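Catabolite control protein A (Lactococcus lactis, PDB 2O20) probably acts as a global DNA-binding transcription regulator of the LacI family, governing carbon catabolite repression and activation. Local coordinates at residues A167-Q170 / S171-L175; K191-E194 / N195-R198; S224-Q227 / G228-L231; Q281-Y284 / P285-S289. The protein carries 1 engineered substitution. All coordinates share one frame; numbering follows the deposited sequence. Where two conformers were deposited one is given.

In the fold
From the N terminus the contacts come strictly in series; each joins residues a few positions apart, so each closes only a helical turn or a tight bend, and none nests in or crosses another. Contact 1 lies midway along helix 164-177. Contact 2 starts helix 193-208, which packs beside it: Ala168 CB is 3.3 Å from Arg198 O. Contact 3 starts helix 225-237, about 12 Å from contact 2 between nearest atoms. Contact 4 is the bend between strands 270-272 and 289-291; its end returns to contact 1, where Lys174 CE packs 4.1 Å from Thr288 CG2. Across the dimer, Gln281 of contact 4 packs on Tyr225 of the second subunit's contact 3.

Contact 1: residues A167-Q170 / S171-L175; sequences AAYQ and STKKL
Lys173 climbs alongside Tyr169, one turn earlier in helix 164-177, and the two side chains point the same way. At its base, Lys173 CB sits 3.4 Å from Tyr169 O, the carbonyl that also takes the straight backbone bond from Lys173 N (3.0 Å, 167°). CG stands opposite the main-chain nitrogen (chi1 -164°), and from there the chain runs out fully extended, which carries it up past the ring. CD meets the tyrosine obliquely, 4.0 Å from CE2; CE is 3.9 Å from the Tyr169 OH atom; and NZ ends the climb by donating to that OH at 3.2 Å. The same hydroxyl is bonded to Glu208 on helix 193-208, whose Glu204 and Ala205 also touch the Tyr169 side chain.

On other sides of the helix, two hydroxyls fold back on their own backbone. Ser171 OG donates to Ala167 O and Thr172 OG1 to Ala168 O, both at 2.8 Å. In each case the hydroxyl and the peptide N-H of the same residue approach the carbonyl from opposite faces of its plane, so both oxygens accept two bonds. This gives the hydroxyls, buried against Val244 of strand 242-245, an acceptor within their own helix. The lysine, by contrast, places a positive charge beside a phenol that also contacts a carboxylate, a chain Lys173-Tyr169-Glu208 that would be expected to polarise the phenol and offset charge between the helices.

Contact 2: residues K191-E194 / N195-R198; sequences KDVE and NTER. With SO4 (sulfate ion), chain L.
The flat groups of Asn195 and Arg198 meet a sulfate ion at the first turn of helix 193-208, with the Glu194 carboxylate close by but not bonded to it. The Arg198 guanidinium is approached obliquely by Glu194 CB, 3.8 Å from NH1, and by sulfate O3, so neither contact is a stack. Its plane stands 73° from the Glu194 carboxylate, and with Glu194 OE2 5.8 Å from Arg198 NH1 the pair makes no salt bridge. Arg198 NH1 instead donates to Asn195 OD1 at 2.8 Å, coming from above the amide plane (42° out of it). A weak bond of 3.3 Å joins NH1 to sulfate O3.

The other end of the amide points at the ion more directly: Asn195 ND2 donates to sulfate O2 at 3.2 Å in a nearly straight bond (174°), and it also donates to Ser189 O. Glu194 reaches the same region because CG lies between the main-chain N and carbonyl carbon and the chain then bends at chi2, turning the carboxylate to Thr150 OG1 and Ile151 N. Asp192, at the N-cap position without a capping bond, turns its carboxylate to Ser129.

The sulfate probably comes from the crystallisation liquor. The helix belongs to the beta-alpha-beta unit 183-186, 193-208, 218-219, and its links to Ser129, Thr150 and Ile151 are consistent with the interdomain cleft of the periplasmic-binding-protein fold.

Contact 3: residues S224-Q227 / G228-L231; sequences SYEQ and GKAL
Tyr225 and Lys229 cross at an angle on the first turns of helix 225-237, which opens with a capping box formed by Ser224 and Gln227. Lys229 CG stands 4.2 Å above one face of the Tyr225 ring, displaced toward its rim. The lysine chain kinks at chi3 (-64°), bringing CE to 3.6 Å from Tyr225 CE2. The ring is turned onto this path by CG pointing opposite the main-chain N. Its hydroxyl bonds to Ser256, and its ring meets Tyr282 of the second subunit with the planes at about 45°, placing this helix start at the dimer interface.

Beyond the ring Lys229 crosses Glu226. In the conformer described here NZ forms a salt bridge with Glu226 OE2 of 2.7 Å, met on the syn side but 29° out of the carboxylate plane; the glutamate has a second conformer, so how persistent the bridge is remains doubtful. The backbone bond Lys229 N to Tyr225 O, 3.0 Å, ties the same turn.

At the cap, Gln227 N donates to Ser224 OG at 3.1 Å. Gln227 OE1 accepts from Tyr223 N and, in return, from Ser224 N, 3.0 Å away, in the carbonyl plane and on a lone pair of that oxygen.

Contact 4: residues Q281-Y284 / P285-S289; sequences QYTY and PTLTS
A tight bend through a cis peptide brings Thr283 and Tyr284 against Pro285 in the loop between strands 270-272 and 289-291. The evidence for the bend is the backbone: the CA atoms of Tyr284 and Pro285 are only 3.0 Å apart, as a cis bond requires. That bond sets Pro285 beneath the tyrosine. Pro285 CA lies 4.1 Å from the centroid of the Tyr284 ring and 23° off the ring normal, a CH-pi contact over the face. The proline ring adds an apolar contact, Pro285 CD 4.2 Å from Tyr284 CD2.

With Tyr284 and cis-Pro285 as its two central residues, both extended with phi near -140° and -58°, the turn is of type VIb. Here the hydroxyl of Thr283 bridges the turn: Thr283 OG1 donates to Pro285 O at 2.9 Å, the donor tilted from the carbonyl plane. OG1 sits between the main-chain N and the carbonyl carbon, which swings it inward over the turn and, in the Leu287 conformer described, to 3.4 Å from Leu287 CB.

The outer end of Tyr284 lies at the dimer interface. Its hydroxyl bonds to Asp260 of the second subunit, and its side chain packs on Met259 of that subunit, whereas Pro285 packs on Met259 of its own chain. Thr286 OG1 accepts from Arg329 N, and the Thr283 and Leu287 side chains both touch Val252 of helix 248-260.

Contact 1: residues A167-Q170 / S171-L175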
loop_
_atom_site.group_PDB
_atom_site.type_symbol
_atom_site.label_atom_id
_atom_site.label_comp_id
_atom_site.label_asym_id
_atom_site.label_seq_id
_atom_site.Cartn_x
_atom_site.Cartn_y
_atom_site.Cartn_z
ATOM N N ALA D 167 -0.889 -0.395 -24.530
ATOM C CA ALA D 167 0.097 -0.736 -23.491
ATOM C C ALA D 167 0.616 -2.178 -23.617
ATOM O O ALA D 167 1.810 -2.420 -23.499
ATOM C CB ALA D 167 -0.489 -0.481 -22.090
ATOM N N ALA D 168 -0.285 -3.123 -23.861
ATOM C CA ALA D 168 0.083 -4.540 -24.034
ATOM C C ALA D 168 0.890 -4.754 -25.341
ATOM O O ALA D 168 1.845 -5.529 -25.352
ATOM C CB ALA D 168 -1.167 -5.432 -23.999
ATOM N N TYR D 169 0.532 -4.051 -26.418
ATOM C CA TYR D 169 1.304 -4.061 -27.668
ATOM C C TYR D 169 2.727 -3.518 -27.470
ATOM O O TYR D 169 3.678 -4.193 -27.834
ATOM C CB TYR D 169 0.576 -3.262 -28.779
ATOM C CG TYR D 169 1.371 -3.117 -30.061
ATOM C CD1 TYR D 169 1.406 -4.145 -31.009
ATOM C CD2 TYR D 169 2.091 -1.947 -30.325
ATOM C CE1 TYR D 169 2.133 -4.008 -32.192
ATOM C CE2 TYR D 169 2.804 -1.783 -31.501
ATOM C CZ TYR D 169 2.837 -2.826 -32.431
ATOM O OH TYR D 169 3.555 -2.663 -33.593
ATOM N N GLN D 170 2.864 -2.329 -26.868
ATOM C CA GLN D 170 4.184 -1.697 -26.649
ATOM C C GLN D 170 5.062 -2.546 -25.690
ATOM O O GLN D 170 6.256 -2.685 -25.901
ATOM C CB GLN D 170 4.036 -0.294 -26.067
ATOM C CG GLN D 170 3.494 0.747 -27.041
ATOM C CD GLN D 170 2.986 1.986 -26.336
ATOM O OE1 GLN D 170 2.868 2.012 -25.111
ATOM N NE2 GLN D 170 2.664 3.022 -27.118
ATOM N N SER D 171 4.452 -3.120 -24.649
ATOM C CA SER D 171 5.168 -3.976 -23.706
ATOM C C SER D 171 5.735 -5.237 -24.388
ATOM O O SER D 171 6.926 -5.611 -24.206
ATOM C CB SER D 171 4.229 -4.386 -22.540
ATOM O OG SER D 171 3.845 -3.267 -21.797
ATOM N N THR D 172 4.877 -5.915 -25.145
ATOM C CA THR D 172 5.275 -7.133 -25.861
ATOM C C THR D 172 6.378 -6.814 -26.891
ATOM O O THR D 172 7.381 -7.509 -26.947
ATOM C CB THR D 172 4.059 -7.809 -26.517
ATOM O OG1 THR D 172 3.043 -8.019 -25.520
ATOM C CG2 THR D 172 4.445 -9.136 -27.213
ATOM N N LYS D 173 6.207 -5.734 -27.668
ATOM C CA LYS D 173 7.212 -5.319 -28.648
ATOM C C LYS D 173 8.573 -4.993 -28.037
ATOM O O LYS D 173 9.603 -5.288 -28.612
ATOM C CB LYS D 173 6.689 -4.094 -29.443
ATOM C CG LYS D 173 7.430 -3.789 -30.702
ATOM C CD LYS D 173 6.757 -2.610 -31.462
ATOM C CE LYS D 173 7.352 -2.414 -32.831
ATOM N NZ LYS D 173 6.548 -1.412 -33.578
ATOM N N LYS D 174 8.581 -4.390 -26.851
ATOM C CA LYS D 174 9.816 -4.121 -26.147
ATOM C C LYS D 174 10.599 -5.413 -25.848
ATOM O O LYS D 174 11.822 -5.455 -25.967
ATOM C CB LYS D 174 9.500 -3.371 -24.848
ATOM C CG LYS D 174 10.710 -2.980 -24.052
ATOM C CD LYS D 174 10.370 -1.957 -22.978
ATOM C CE LYS D 174 11.509 -1.785 -22.036
ATOM N NZ LYS D 174 12.637 -1.062 -22.673
ATOM N N LEU D 175 9.894 -6.466 -25.461
ATOM C CA LEU D 175 10.545 -7.754 -25.165
ATOM C C LEU D 175 10.972 -8.454 -26.481
ATOM O O LEU D 175 12.000 -9.140 -26.538
ATOM C CB LEU D 175 9.605 -8.652 -24.361
ATOM C CG LEU D 175 9.253 -8.124 -22.963
ATOM C CD1 LEU D 175 8.137 -8.916 -22.312
ATOM C CD2 LEU D 175 10.477 -8.093 -22.074
#

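Contact 2: residues K191-E194 / N195-R198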
loop_
_atom_site.group_PDB
_atom_site.type_symbol
_atom_site.label_atom_id
_atom_site.label_comp_id
_atom_site.label_asym_id
_atom_site.label_seq_id
_atom_site.Cartn_x
_atom_site.Cartn_y
_atom_site.Cartn_z
ATOM N N LYS D 191 -12.134 -13.086 -19.696
ATOM C CA LYS D 191 -13.515 -12.712 -20.068
ATOM C C LYS D 191 -13.797 -11.214 -19.966
ATOM O O LYS D 191 -14.664 -10.693 -20.669
ATOM C CB LYS D 191 -14.529 -13.486 -19.207
ATOM C CG LYS D 191 -14.421 -14.995 -19.395
ATOM C CD LYS D 191 -15.591 -15.771 -18.799
ATOM C CE LYS D 191 -15.356 -16.137 -17.343
ATOM N NZ LYS D 191 -16.547 -16.822 -16.741
ATOM N N ASP D 192 -13.057 -10.537 -19.091
ATOM C CA ASP D 192 -13.173 -9.099 -18.884
ATOM C C ASP D 192 -12.618 -8.291 -20.068
ATOM O O ASP D 192 -11.582 -8.639 -20.634
ATOM C CB ASP D 192 -12.443 -8.729 -17.586
ATOM C CG ASP D 192 -13.037 -9.430 -16.372
ATOM O OD1 ASP D 192 -14.215 -9.823 -16.435
ATOM O OD2 ASP D 192 -12.341 -9.581 -15.350
ATOM N N VAL D 193 -13.301 -7.198 -20.407
ATOM C CA VAL D 193 -13.010 -6.433 -21.630
ATOM C C VAL D 193 -11.549 -5.983 -21.699
ATOM O O VAL D 193 -10.877 -6.183 -22.702
ATOM C CB VAL D 193 -13.935 -5.203 -21.772
ATOM C CG1 VAL D 193 -13.514 -4.328 -22.961
ATOM C CG2 VAL D 193 -15.376 -5.641 -21.933
ATOM N N GLU D 194 -11.083 -5.375 -20.613
ATOM C CA GLU D 194 -9.701 -4.907 -20.478
ATOM C C GLU D 194 -8.649 -5.987 -20.768
ATOM O O GLU D 194 -7.605 -5.709 -21.361
ATOM C CB GLU D 194 -9.471 -4.294 -19.081
ATOM C CG GLU D 194 -9.947 -5.131 -17.895
ATOM C CD GLU D 194 -11.432 -4.919 -17.500
ATOM O OE1 GLU D 194 -12.245 -4.399 -18.309
ATOM O OE2 GLU D 194 -11.772 -5.294 -16.353
ATOM N N ASN D 195 -8.949 -7.221 -20.379
ATOM C CA ASN D 195 -8.050 -8.358 -20.635
ATOM C C ASN D 195 -8.116 -8.947 -22.061
ATOM O O ASN D 195 -7.109 -9.402 -22.598
ATOM C CB ASN D 195 -8.300 -9.434 -19.587
ATOM C CG ASN D 195 -7.793 -9.023 -18.235
ATOM O OD1 ASN D 195 -6.776 -8.335 -18.156
ATOM N ND2 ASN D 195 -8.499 -9.412 -17.160
ATOM N N THR D 196 -9.295 -8.928 -22.664
ATOM C CA THR D 196 -9.430 -9.201 -24.106
ATOM C C THR D 196 -8.706 -8.129 -24.925
ATOM O O THR D 196 -8.123 -8.440 -25.940
ATOM C CB THR D 196 -10.902 -9.322 -24.513
ATOM O OG1 THR D 196 -11.595 -8.160 -24.079
ATOM C CG2 THR D 196 -11.545 -10.500 -23.859
ATOM N N GLU D 197 -8.669 -6.882 -24.441
ATOM C CA GLU D 197 -7.904 -5.803 -25.100
ATOM C C GLU D 197 -6.383 -6.015 -24.965
ATOM O O GLU D 197 -5.649 -5.828 -25.929
ATOM C CB GLU D 197 -8.308 -4.423 -24.555
ATOM C CG GLU D 197 -9.802 -4.078 -24.719
ATOM C CD GLU D 197 -10.166 -3.450 -26.055
ATOM O OE1 GLU D 197 -9.280 -3.260 -26.920
ATOM O OE2 GLU D 197 -11.366 -3.140 -26.239
ATOM N N ARG D 198 -5.920 -6.410 -23.766
ATOM C CA ARG D 198 -4.522 -6.777 -23.560
ATOM C C ARG D 198 -4.128 -7.930 -24.490
ATOM O O ARG D 198 -3.070 -7.897 -25.126
ATOM C CB ARG D 198 -4.269 -7.174 -22.091
ATOM C CG ARG D 198 -4.328 -5.987 -21.142
ATOM C CD ARG D 198 -4.163 -6.482 -19.714
ATOM N NE ARG D 198 -4.024 -5.390 -18.761
ATOM C CZ ARG D 198 -4.945 -5.016 -17.876
ATOM N NH1 ARG D 198 -6.133 -5.588 -17.820
ATOM N NH2 ARG D 198 -4.680 -4.035 -17.037
HETATM S S SO4 L . -8.314 -7.065 -14.160
HETATM O O1 SO4 L . -9.679 -7.226 -14.677
HETATM O O2 SO4 L . -7.600 -8.334 -14.310
HETATM O O3 SO4 L . -7.634 -6.007 -14.909
HETATM O O4 SO4 L . -8.388 -6.710 -12.741
#

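Contact 3: residues S224-Q227 / G228-L231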
loop_
_atom_site.group_PDB
_atom_site.type_symbol
_atom_site.label_atom_id
_atom_site.label_comp_id
_atom_site.label_asym_id
_atom_site.label_seq_id
_atom_site.Cartn_x
_atom_site.Cartn_y
_atom_site.Cartn_z
ATOM N N SER D 224 -2.600 -11.655 -7.029
ATOM C CA SER D 224 -1.829 -11.463 -5.815
ATOM C C SER D 224 -0.315 -11.699 -5.965
ATOM O O SER D 224 0.162 -12.376 -6.902
ATOM C CB SER D 224 -2.393 -12.376 -4.718
ATOM O OG SER D 224 -1.996 -13.730 -4.866
ATOM N N TYR D 225 0.433 -11.108 -5.033
ATOM C CA TYR D 225 1.876 -11.353 -4.886
ATOM C C TYR D 225 2.202 -12.861 -4.765
ATOM O O TYR D 225 3.070 -13.370 -5.481
ATOM C CB TYR D 225 2.389 -10.615 -3.622
ATOM C CG TYR D 225 3.838 -10.816 -3.288
ATOM C CD1 TYR D 225 4.849 -10.179 -4.017
ATOM C CD2 TYR D 225 4.218 -11.610 -2.202
ATOM C CE1 TYR D 225 6.200 -10.371 -3.680
ATOM C CE2 TYR D 225 5.553 -11.791 -1.872
ATOM C CZ TYR D 225 6.533 -11.173 -2.627
ATOM O OH TYR D 225 7.848 -11.383 -2.263
ATOM N N GLU D 226 1.443 -13.580 -3.942
ATOM C CA GLU D 226 1.667 -15.039 -3.772
ATOM C C GLU D 226 1.387 -15.824 -5.068
ATOM O O GLU D 226 2.082 -16.774 -5.386
ATOM C CB GLU D 226 0.887 -15.657 -2.612
ATOM C CG GLU D 226 1.510 -15.443 -1.223
ATOM C CD GLU D 226 2.925 -15.999 -1.065
ATOM O OE1 GLU D 226 3.287 -17.037 -1.684
ATOM O OE2 GLU D 226 3.686 -15.383 -0.293
ATOM N N GLN D 227 0.419 -15.388 -5.854
ATOM C CA GLN D 227 0.154 -16.045 -7.121
ATOM C C GLN D 227 1.322 -15.833 -8.086
ATOM O O GLN D 227 1.713 -16.765 -8.808
ATOM C CB GLN D 227 -1.157 -15.544 -7.731
ATOM C CG GLN D 227 -2.396 -16.121 -7.065
ATOM C CD GLN D 227 -3.686 -15.524 -7.634
ATOM O OE1 GLN D 227 -3.872 -14.303 -7.652
ATOM N NE2 GLN D 227 -4.546 -16.379 -8.165
ATOM N N GLY D 228 1.852 -14.610 -8.120
ATOM C CA GLY D 228 3.014 -14.257 -8.961
ATOM C C GLY D 228 4.205 -15.132 -8.637
ATOM O O GLY D 228 4.839 -15.676 -9.544
ATOM N N LYS D 229 4.519 -15.250 -7.354
ATOM C CA LYS D 229 5.611 -16.109 -6.887
ATOM C C LYS D 229 5.491 -17.548 -7.353
ATOM O O LYS D 229 6.486 -18.155 -7.783
ATOM C CB LYS D 229 5.695 -16.096 -5.354
ATOM C CG LYS D 229 6.392 -14.868 -4.783
ATOM C CD LYS D 229 6.932 -15.091 -3.328
ATOM C CE LYS D 229 5.810 -15.344 -2.370
ATOM N NZ LYS D 229 6.272 -15.392 -0.898
ATOM N N ALA D 230 4.275 -18.091 -7.265
ATOM C CA ALA D 230 4.019 -19.489 -7.605
ATOM C C ALA D 230 4.047 -19.788 -9.114
ATOM O O ALA D 230 4.218 -20.948 -9.535
ATOM C CB ALA D 230 2.661 -19.947 -6.979
ATOM N N LEU D 231 3.891 -18.753 -9.944
ATOM C CA LEU D 231 3.962 -18.901 -11.376
ATOM C C LEU D 231 5.378 -19.086 -11.925
ATOM O O LEU D 231 5.537 -19.604 -13.036
ATOM C CB LEU D 231 3.346 -17.659 -12.069
ATOM C CG LEU D 231 1.812 -17.676 -12.142
ATOM C CD1 LEU D 231 1.324 -16.396 -12.786
ATOM C CD2 LEU D 231 1.308 -18.869 -12.932
#

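Contact 4: residues Q281-Y284 / P285-S289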
loop_
_atom_site.group_PDB
_atom_site.type_symbol
_atom_site.label_atom_id
_atom_site.label_comp_id
_atom_site.label_asym_id
_atom_site.label_seq_id
_atom_site.Cartn_x
_atom_site.Cartn_y
_atom_site.Cartn_z
ATOM N N GLN D 281 8.185 1.128 -6.490
ATOM C CA GLN D 281 9.382 1.865 -6.069
ATOM C C GLN D 281 10.318 1.040 -5.164
ATOM O O GLN D 281 11.528 1.283 -5.135
ATOM C CB GLN D 281 9.014 3.185 -5.358
ATOM C CG GLN D 281 10.244 3.975 -4.833
ATOM C CD GLN D 281 9.899 5.317 -4.200
ATOM O OE1 GLN D 281 8.917 5.426 -3.472
ATOM N NE2 GLN D 281 10.724 6.341 -4.461
ATOM N N TYR D 282 9.754 0.057 -4.466
ATOM C CA TYR D 282 10.463 -0.650 -3.413
ATOM C C TYR D 282 11.000 -2.004 -3.885
ATOM O O TYR D 282 11.453 -2.802 -3.090
ATOM C CB TYR D 282 9.542 -0.800 -2.193
ATOM C CG TYR D 282 9.144 0.547 -1.621
ATOM C CD1 TYR D 282 10.062 1.316 -0.928
ATOM C CD2 TYR D 282 7.865 1.062 -1.825
ATOM C CE1 TYR D 282 9.716 2.547 -0.412
ATOM C CE2 TYR D 282 7.499 2.297 -1.335
ATOM C CZ TYR D 282 8.437 3.043 -0.635
ATOM O OH TYR D 282 8.097 4.264 -0.160
ATOM N N THR D 283 10.971 -2.276 -5.180
ATOM C CA THR D 283 11.562 -3.522 -5.657
ATOM C C THR D 283 13.087 -3.398 -5.795
ATOM O O THR D 283 13.625 -2.339 -6.114
ATOM C CB THR D 283 10.942 -4.008 -6.970
ATOM O OG1 THR D 283 11.328 -3.134 -8.039
ATOM C CG2 THR D 283 9.430 -4.056 -6.840
ATOM N N TYR D 284 13.773 -4.507 -5.584
ATOM C CA TYR D 284 15.172 -4.654 -5.996
ATOM C C TYR D 284 15.371 -6.049 -6.543
ATOM O O TYR D 284 15.079 -7.023 -5.857
ATOM C CB TYR D 284 16.165 -4.389 -4.867
ATOM C CG TYR D 284 17.574 -4.172 -5.420
ATOM C CD1 TYR D 284 18.012 -2.914 -5.786
ATOM C CD2 TYR D 284 18.430 -5.253 -5.636
ATOM C CE1 TYR D 284 19.302 -2.725 -6.332
ATOM C CE2 TYR D 284 19.700 -5.080 -6.176
ATOM C CZ TYR D 284 20.130 -3.818 -6.529
ATOM O OH TYR D 284 21.395 -3.662 -7.044
ATOM N N PRO D 285 15.829 -6.163 -7.801
ATOM C CA PRO D 285 16.083 -5.098 -8.799
ATOM C C PRO D 285 14.875 -4.228 -9.137
ATOM O O PRO D 285 13.720 -4.622 -8.912
ATOM C CB PRO D 285 16.517 -5.878 -10.064
ATOM C CG PRO D 285 16.212 -7.209 -9.838
ATOM C CD PRO D 285 16.200 -7.473 -8.346
ATOM N N THR D 286 15.158 -3.055 -9.677
ATOM C CA THR D 286 14.115 -2.135 -10.093
ATOM C C THR D 286 13.279 -2.698 -11.243
ATOM O O THR D 286 13.774 -3.431 -12.112
ATOM C CB THR D 286 14.665 -0.724 -10.444
ATOM O OG1 THR D 286 15.552 -0.806 -11.559
ATOM C CG2 THR D 286 15.355 -0.110 -9.274
ATOM N N LEU D 287 11.990 -2.424 -11.161
ATOM C CA LEU D 287 10.989 -3.076 -11.988
ATOM C C LEU D 287 10.497 -2.211 -13.161
ATOM O O LEU D 287 9.839 -1.177 -12.972
ATOM C CB LEU D 287 9.797 -3.491 -11.104
ATOM C CG LEU D 287 9.102 -4.830 -11.384
ATOM C CD1 LEU D 287 7.857 -4.975 -10.493
ATOM C CD2 LEU D 287 8.729 -5.040 -12.843
ATOM N N THR D 288 10.784 -2.645 -14.379
ATOM C CA THR D 288 10.228 -2.001 -15.574
ATOM C C THR D 288 8.691 -2.107 -15.600
ATOM O O THR D 288 8.125 -3.154 -15.307
ATOM C CB THR D 288 10.842 -2.619 -16.870
ATOM O OG1 THR D 288 12.240 -2.350 -16.903
ATOM C CG2 THR D 288 10.220 -2.041 -18.138
ATOM N N SER D 289 8.012 -1.021 -15.953
ATOM C CA SER D 289 6.538 -1.017 -15.885
ATOM C C SER D 289 5.903 -0.012 -16.856
ATOM O O SER D 289 6.437 1.066 -17.075
ATOM C CB SER D 289 6.074 -0.682 -14.445
ATOM O OG SER D 289 4.734 -1.038 -14.215
#